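Local atomic coordinates of Pre-mRNA-splicing factor SAD1 (Saccharomyces cerevisiae, PDB entry 4MSX), a protein that promotes assembly of newly made U4 snRNA into the U4/U6 snRNP and is required for pre-mRNA splicing, although it is a catalytically inactive relative of the deubiquitinases. Residues 288-300 and 312-324. Residues are numbered along the deposited sequence; the frame is centred on the assembly and turned at random. Where two conformers were deposited one is given.
Sequences LNHSCKGKVKIAK and TGKVIVKPFWVLT
Lys314 opens the pairing from the 312-324 side: its carbonyl O takes the amide of Lys300 in a long hydrogen bond (Lys300 N to Lys314 O, 3.2 Å). Val315 faces Ala299 in a non-hydrogen-bonded pair; its CG2 meets Ala299 CB, while CG1, anti to the backbone N (chi1 168°), lies against the aliphatic chain of Lys297, 3.7 Å from Lys297 CE. Ile316 and Ile298 exchange two backbone hydrogen bonds, and Lys318 and Val296 two more, the one from Lys318 N to Val296 O being nearly straight (173°). Between these pairs, Val317 CG1 meets Lys295 CD obliquely, on the same face of the sheet. Pro319 has no N-H to give, but it falls at a non-hydrogen-bonded position opposite Lys295, and its ring lies side by side with the Lys293 chain, CB against CD. Gly294 N donates to Phe320 O, and Phe320 N to Gly294 O from above that carbonyl's plane. With chi1 at 61°, the Phe320 ring folds back over the glycine, whose CA sits 3.6 Å from the ring centroid, over one face; Leu323 CB lies on the opposite face, toward its rim, and Val296 CG2 reaches CE2 of the ring obliquely at 3.5 Å. At Trp321 the indole turns toward helix 282-292. Lys293 CE lies over the six-membered ring, 3.8 Å from its centroid, with NZ in an off-centre cation-pi contact and held by Asn289 OD1; Leu288 O and Cys292 CB come to the ring's edge. Trp321 NE1 is hydrogen-bonded to Asn275 OD1. With strand 365-370 on the other flank of 294-299, this antiparallel ribbon projects from the body of the USP domain, Trp321 packing its base against helices 266-280 and 282-292, consistent with the Fingers of the Fingers-Palm-Thumb fold.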
loop_
_atom_site.group_PDB
_atom_site.type_symbol
_atom_site.label_atom_id
_atom_site.label_comp_id
_atom_site.label_asym_id
_atom_site.label_seq_id
_atom_site.Cartn_x
_atom_site.Cartn_y
_atom_site.Cartn_z
ATOM N N LEU A 288 15.017 -3.682 -0.882
ATOM C CA LEU A 288 14.152 -4.446 -1.828
ATOM C C LEU A 288 14.953 -5.466 -2.598
ATOM O O LEU A 288 14.543 -6.614 -2.735
ATOM C CB LEU A 288 13.469 -3.482 -2.838
ATOM C CG LEU A 288 12.444 -2.532 -2.220
ATOM C CD1 LEU A 288 11.925 -1.553 -3.314
ATOM C CD2 LEU A 288 11.280 -3.359 -1.705
ATOM N N ASN A 289 16.112 -5.076 -3.110
ATOM C CA ASN A 289 16.952 -6.089 -3.767
ATOM C C ASN A 289 17.286 -7.272 -2.871
ATOM O O ASN A 289 17.215 -8.424 -3.300
ATOM C CB ASN A 289 18.204 -5.455 -4.406
ATOM C CG ASN A 289 17.891 -4.832 -5.765
ATOM O OD1 ASN A 289 17.931 -5.514 -6.774
ATOM N ND2 ASN A 289 17.516 -3.563 -5.782
ATOM N N HIS A 290 17.582 -7.037 -1.602
ATOM C CA HIS A 290 17.928 -8.154 -0.772
ATOM C C HIS A 290 16.707 -8.967 -0.387
ATOM O O HIS A 290 16.733 -10.202 -0.357
ATOM C CB HIS A 290 18.613 -7.700 0.548
ATOM C CG HIS A 290 18.794 -8.832 1.498
ATOM N ND1 HIS A 290 19.738 -9.818 1.301
ATOM C CD2 HIS A 290 18.097 -9.194 2.596
ATOM C CE1 HIS A 290 19.635 -10.720 2.261
ATOM N NE2 HIS A 290 18.647 -10.364 3.058
ATOM N N SER A 291 15.609 -8.286 -0.077
ATOM C CA SER A 291 14.501 -9.006 0.528
ATOM C C SER A 291 13.472 -9.596 -0.468
ATOM O O SER A 291 12.766 -10.544 -0.124
ATOM C CB SER A 291 13.746 -8.076 1.477
ATOM O OG SER A 291 14.597 -7.693 2.545
ATOM N N CYS A 292 13.361 -8.986 -1.649
ATOM C CA CYS A 292 12.223 -9.260 -2.552
ATOM C C CYS A 292 12.636 -9.825 -3.904
ATOM O O CYS A 292 11.785 -10.314 -4.680
ATOM C CB CYS A 292 11.422 -7.942 -2.791
ATOM S SG CYS A 292 10.688 -7.399 -1.268
ATOM N N LYS A 293 13.909 -9.719 -4.240
ATOM C CA LYS A 293 14.306 -10.005 -5.611
ATOM C C LYS A 293 14.775 -11.456 -5.761
ATOM O O LYS A 293 15.713 -11.904 -5.102
ATOM C CB LYS A 293 15.359 -9.017 -6.098
ATOM C CG LYS A 293 15.856 -9.335 -7.524
ATOM C CD LYS A 293 16.724 -8.218 -8.099
ATOM C CE LYS A 293 15.870 -7.057 -8.645
ATOM N NZ LYS A 293 16.691 -5.904 -9.161
ATOM N N GLY A 294 14.024 -12.216 -6.541
ATOM C CA GLY A 294 14.322 -13.617 -6.770
ATOM C C GLY A 294 15.146 -13.754 -8.025
ATOM O O GLY A 294 15.379 -12.767 -8.743
ATOM N N LYS A 295 15.582 -14.980 -8.344
ATOM C CA LYS A 295 16.261 -15.196 -9.613
ATOM C C LYS A 295 15.844 -16.556 -10.130
ATOM O O LYS A 295 15.741 -17.521 -9.355
ATOM C CB LYS A 295 17.793 -15.183 -9.449
ATOM C CG LYS A 295 18.351 -13.869 -9.002
ATOM C CD LYS A 295 19.890 -13.885 -8.982
ATOM C CE LYS A 295 20.441 -12.564 -8.399
ATOM N NZ LYS A 295 21.926 -12.535 -8.398
ATOM N N VAL A 296 15.552 -16.613 -11.430
ATOM C CA VAL A 296 15.263 -17.877 -12.101
ATOM C C VAL A 296 16.410 -18.145 -13.056
ATOM O O VAL A 296 16.886 -17.232 -13.743
ATOM C CB VAL A 296 13.969 -17.832 -12.965
ATOM C CG1 VAL A 296 13.702 -19.203 -13.577
ATOM C CG2 VAL A 296 12.789 -17.383 -12.163
ATOM N N LYS A 297 16.869 -19.392 -13.101
ATOM C CA LYS A 297 17.885 -19.758 -14.070
ATOM C C LYS A 297 17.242 -20.679 -15.080
ATOM O O LYS A 297 16.550 -21.633 -14.712
ATOM C CB LYS A 297 19.038 -20.465 -13.326
ATOM C CG LYS A 297 20.020 -21.235 -14.220
ATOM C CD LYS A 297 21.055 -21.982 -13.339
ATOM C CE LYS A 297 22.152 -22.617 -14.187
ATOM N NZ LYS A 297 23.041 -23.519 -13.392
ATOM N N ILE A 298 17.458 -20.415 -16.355
ATOM C CA ILE A 298 16.939 -21.294 -17.388
ATOM C C ILE A 298 18.129 -21.861 -18.147
ATOM O O ILE A 298 18.983 -21.082 -18.606
ATOM C CB ILE A 298 16.032 -20.509 -18.396
ATOM C CG1 ILE A 298 14.883 -19.826 -17.659
ATOM C CG2 ILE A 298 15.528 -21.445 -19.476
ATOM C CD1 ILE A 298 15.159 -18.384 -17.346
ATOM N N ALA A 299 18.202 -23.181 -18.292
ATOM C CA ALA A 299 19.401 -23.800 -18.850
ATOM C C ALA A 299 19.084 -24.946 -19.788
ATOM O O ALA A 299 18.137 -25.692 -19.567
ATOM C CB ALA A 299 20.291 -24.330 -17.701
ATOM N N LYS A 300 19.913 -25.133 -20.806
ATOM C CA LYS A 300 19.826 -26.351 -21.619
ATOM C C LYS A 300 21.210 -26.976 -21.807
ATOM O O LYS A 300 21.458 -28.099 -21.361
ATOM C CB LYS A 300 19.191 -26.041 -22.968
ATOM C CG LYS A 300 18.476 -27.225 -23.624
ATOM C CD LYS A 300 17.760 -26.795 -24.916
ATOM C CE LYS A 300 17.031 -27.957 -25.620
ATOM N NZ LYS A 300 15.679 -28.280 -25.045
ATOM N N THR A 312 28.104 -26.886 -23.183
ATOM C CA THR A 312 27.530 -26.487 -21.891
ATOM C C THR A 312 26.089 -25.943 -22.084
ATOM O O THR A 312 25.201 -26.263 -21.291
ATOM C CB THR A 312 28.435 -25.492 -21.102
ATOM O OG1 THR A 312 29.565 -26.193 -20.560
ATOM C CG2 THR A 312 27.659 -24.809 -19.946
ATOM N N GLY A 313 25.838 -25.163 -23.133
ATOM C CA GLY A 313 24.476 -24.695 -23.402
ATOM C C GLY A 313 24.068 -23.415 -22.676
ATOM O O GLY A 313 24.475 -23.121 -21.514
ATOM N N LYS A 314 23.249 -22.647 -23.367
ATOM C CA LYS A 314 22.801 -21.348 -22.915
ATOM C C LYS A 314 22.292 -21.466 -21.479
ATOM O O LYS A 314 21.640 -22.463 -21.135
ATOM C CB LYS A 314 21.685 -20.903 -23.851
ATOM C CG LYS A 314 21.366 -19.427 -23.853
ATOM C CD LYS A 314 20.295 -19.160 -24.905
ATOM C CE LYS A 314 19.800 -17.740 -24.843
ATOM N NZ LYS A 314 20.921 -16.774 -24.631
ATOM N N VAL A 315 22.685 -20.515 -20.645
ATOM C CA VAL A 315 22.137 -20.346 -19.321
ATOM C C VAL A 315 21.679 -18.876 -19.149
ATOM O O VAL A 315 22.491 -17.960 -19.201
ATOM C CB VAL A 315 23.161 -20.643 -18.263
ATOM C CG1 VAL A 315 22.654 -20.185 -16.927
ATOM C CG2 VAL A 315 23.459 -22.146 -18.236
ATOM N N ILE A 316 20.391 -18.639 -18.948
ATOM C CA ILE A 316 19.950 -17.278 -18.612
ATOM C C ILE A 316 19.615 -17.194 -17.146
ATOM O O ILE A 316 18.911 -18.080 -16.641
ATOM C CB ILE A 316 18.713 -16.917 -19.405
ATOM C CG1 ILE A 316 18.987 -17.080 -20.887
ATOM C CG2 ILE A 316 18.296 -15.486 -19.093
ATOM C CD1 ILE A 316 17.759 -16.897 -21.746
ATOM N N VAL A 317 20.128 -16.181 -16.445
ATOM C CA VAL A 317 19.704 -15.925 -15.079
ATOM C C VAL A 317 18.898 -14.607 -15.062
ATOM O O VAL A 317 19.414 -13.544 -15.397
ATOM C CB VAL A 317 20.874 -15.845 -14.079
ATOM C CG1 VAL A 317 20.363 -15.498 -12.695
ATOM C CG2 VAL A 317 21.620 -17.174 -14.041
ATOM N N LYS A 318 17.627 -14.708 -14.697
ATOM C CA LYS A 318 16.713 -13.571 -14.751
ATOM C C LYS A 318 16.307 -13.174 -13.367
ATOM O O LYS A 318 15.633 -13.936 -12.687
ATOM C CB LYS A 318 15.444 -13.959 -15.509
ATOM C CG LYS A 318 15.560 -13.839 -16.972
ATOM C CD LYS A 318 14.233 -13.420 -17.603
ATOM C CE LYS A 318 13.175 -14.508 -17.457
ATOM N NZ LYS A 318 12.144 -14.443 -18.546
ATOM N N PRO A 319 16.647 -11.960 -12.945
ATOM C CA PRO A 319 16.053 -11.572 -11.657
ATOM C C PRO A 319 14.548 -11.294 -11.833
ATOM O O PRO A 319 14.101 -11.049 -12.957
ATOM C CB PRO A 319 16.801 -10.281 -11.303
ATOM C CG PRO A 319 17.179 -9.711 -12.631
ATOM C CD PRO A 319 17.411 -10.872 -13.571
ATOM N N PHE A 320 13.791 -11.325 -10.745
ATOM C CA PHE A 320 12.394 -10.916 -10.791
ATOM C C PHE A 320 11.985 -10.289 -9.489
ATOM O O PHE A 320 12.484 -10.649 -8.425
ATOM C CB PHE A 320 11.464 -12.127 -11.086
ATOM C CG PHE A 320 11.524 -13.228 -10.033
ATOM C CD1 PHE A 320 10.749 -13.149 -8.864
ATOM C CD2 PHE A 320 12.325 -14.365 -10.233
ATOM C CE1 PHE A 320 10.792 -14.187 -7.892
ATOM C CE2 PHE A 320 12.367 -15.412 -9.271
ATOM C CZ PHE A 320 11.603 -15.321 -8.107
ATOM N N TRP A 321 11.032 -9.366 -9.567
ATOM C CA TRP A 321 10.302 -8.942 -8.379
ATOM C C TRP A 321 9.106 -9.836 -8.218
ATOM O O TRP A 321 8.683 -10.083 -7.125
ATOM C CB TRP A 321 9.707 -7.487 -8.544
ATOM C CG TRP A 321 10.682 -6.414 -8.717
ATOM C CD1 TRP A 321 10.783 -5.528 -9.778
ATOM C CD2 TRP A 321 11.703 -6.048 -7.784
ATOM N NE1 TRP A 321 11.802 -4.629 -9.519
ATOM C CE2 TRP A 321 12.390 -4.950 -8.319
ATOM C CE3 TRP A 321 12.112 -6.575 -6.545
ATOM C CZ2 TRP A 321 13.452 -4.314 -7.631
ATOM C CZ3 TRP A 321 13.170 -5.985 -5.893
ATOM C CH2 TRP A 321 13.827 -4.860 -6.435
ATOM N N VAL A 322 8.461 -10.187 -9.342
ATOM C CA VAL A 322 7.205 -10.909 -9.243
ATOM C C VAL A 322 7.337 -12.098 -10.195
ATOM O O VAL A 322 7.693 -11.930 -11.351
ATOM C CB VAL A 322 6.004 -9.997 -9.668
ATOM C CG1 VAL A 322 4.742 -10.848 -9.866
ATOM C CG2 VAL A 322 5.791 -8.870 -8.626
ATOM N N LEU A 323 7.053 -13.291 -9.710
ATOM C CA LEU A 323 7.161 -14.488 -10.548
ATOM C C LEU A 323 5.829 -14.857 -11.120
ATOM O O LEU A 323 4.902 -15.128 -10.380
ATOM C CB LEU A 323 7.667 -15.658 -9.690
ATOM C CG LEU A 323 7.872 -16.940 -10.513
ATOM C CD1 LEU A 323 8.964 -16.773 -11.553
ATOM C CD2 LEU A 323 8.209 -18.073 -9.550
ATOM N N THR A 324 5.707 -14.837 -12.446
ATOM C CA THR A 324 4.421 -15.112 -13.077
ATOM C C THR A 324 4.278 -16.606 -13.254
ATOM O O THR A 324 5.171 -17.242 -13.761
ATOM C CB THR A 324 4.276 -14.414 -14.450
ATOM O OG1 THR A 324 4.139 -13.000 -14.224
ATOM C CG2 THR A 324 2.996 -14.939 -15.209
HETATM O O HOH W 1 9.505 -12.100 -5.266
#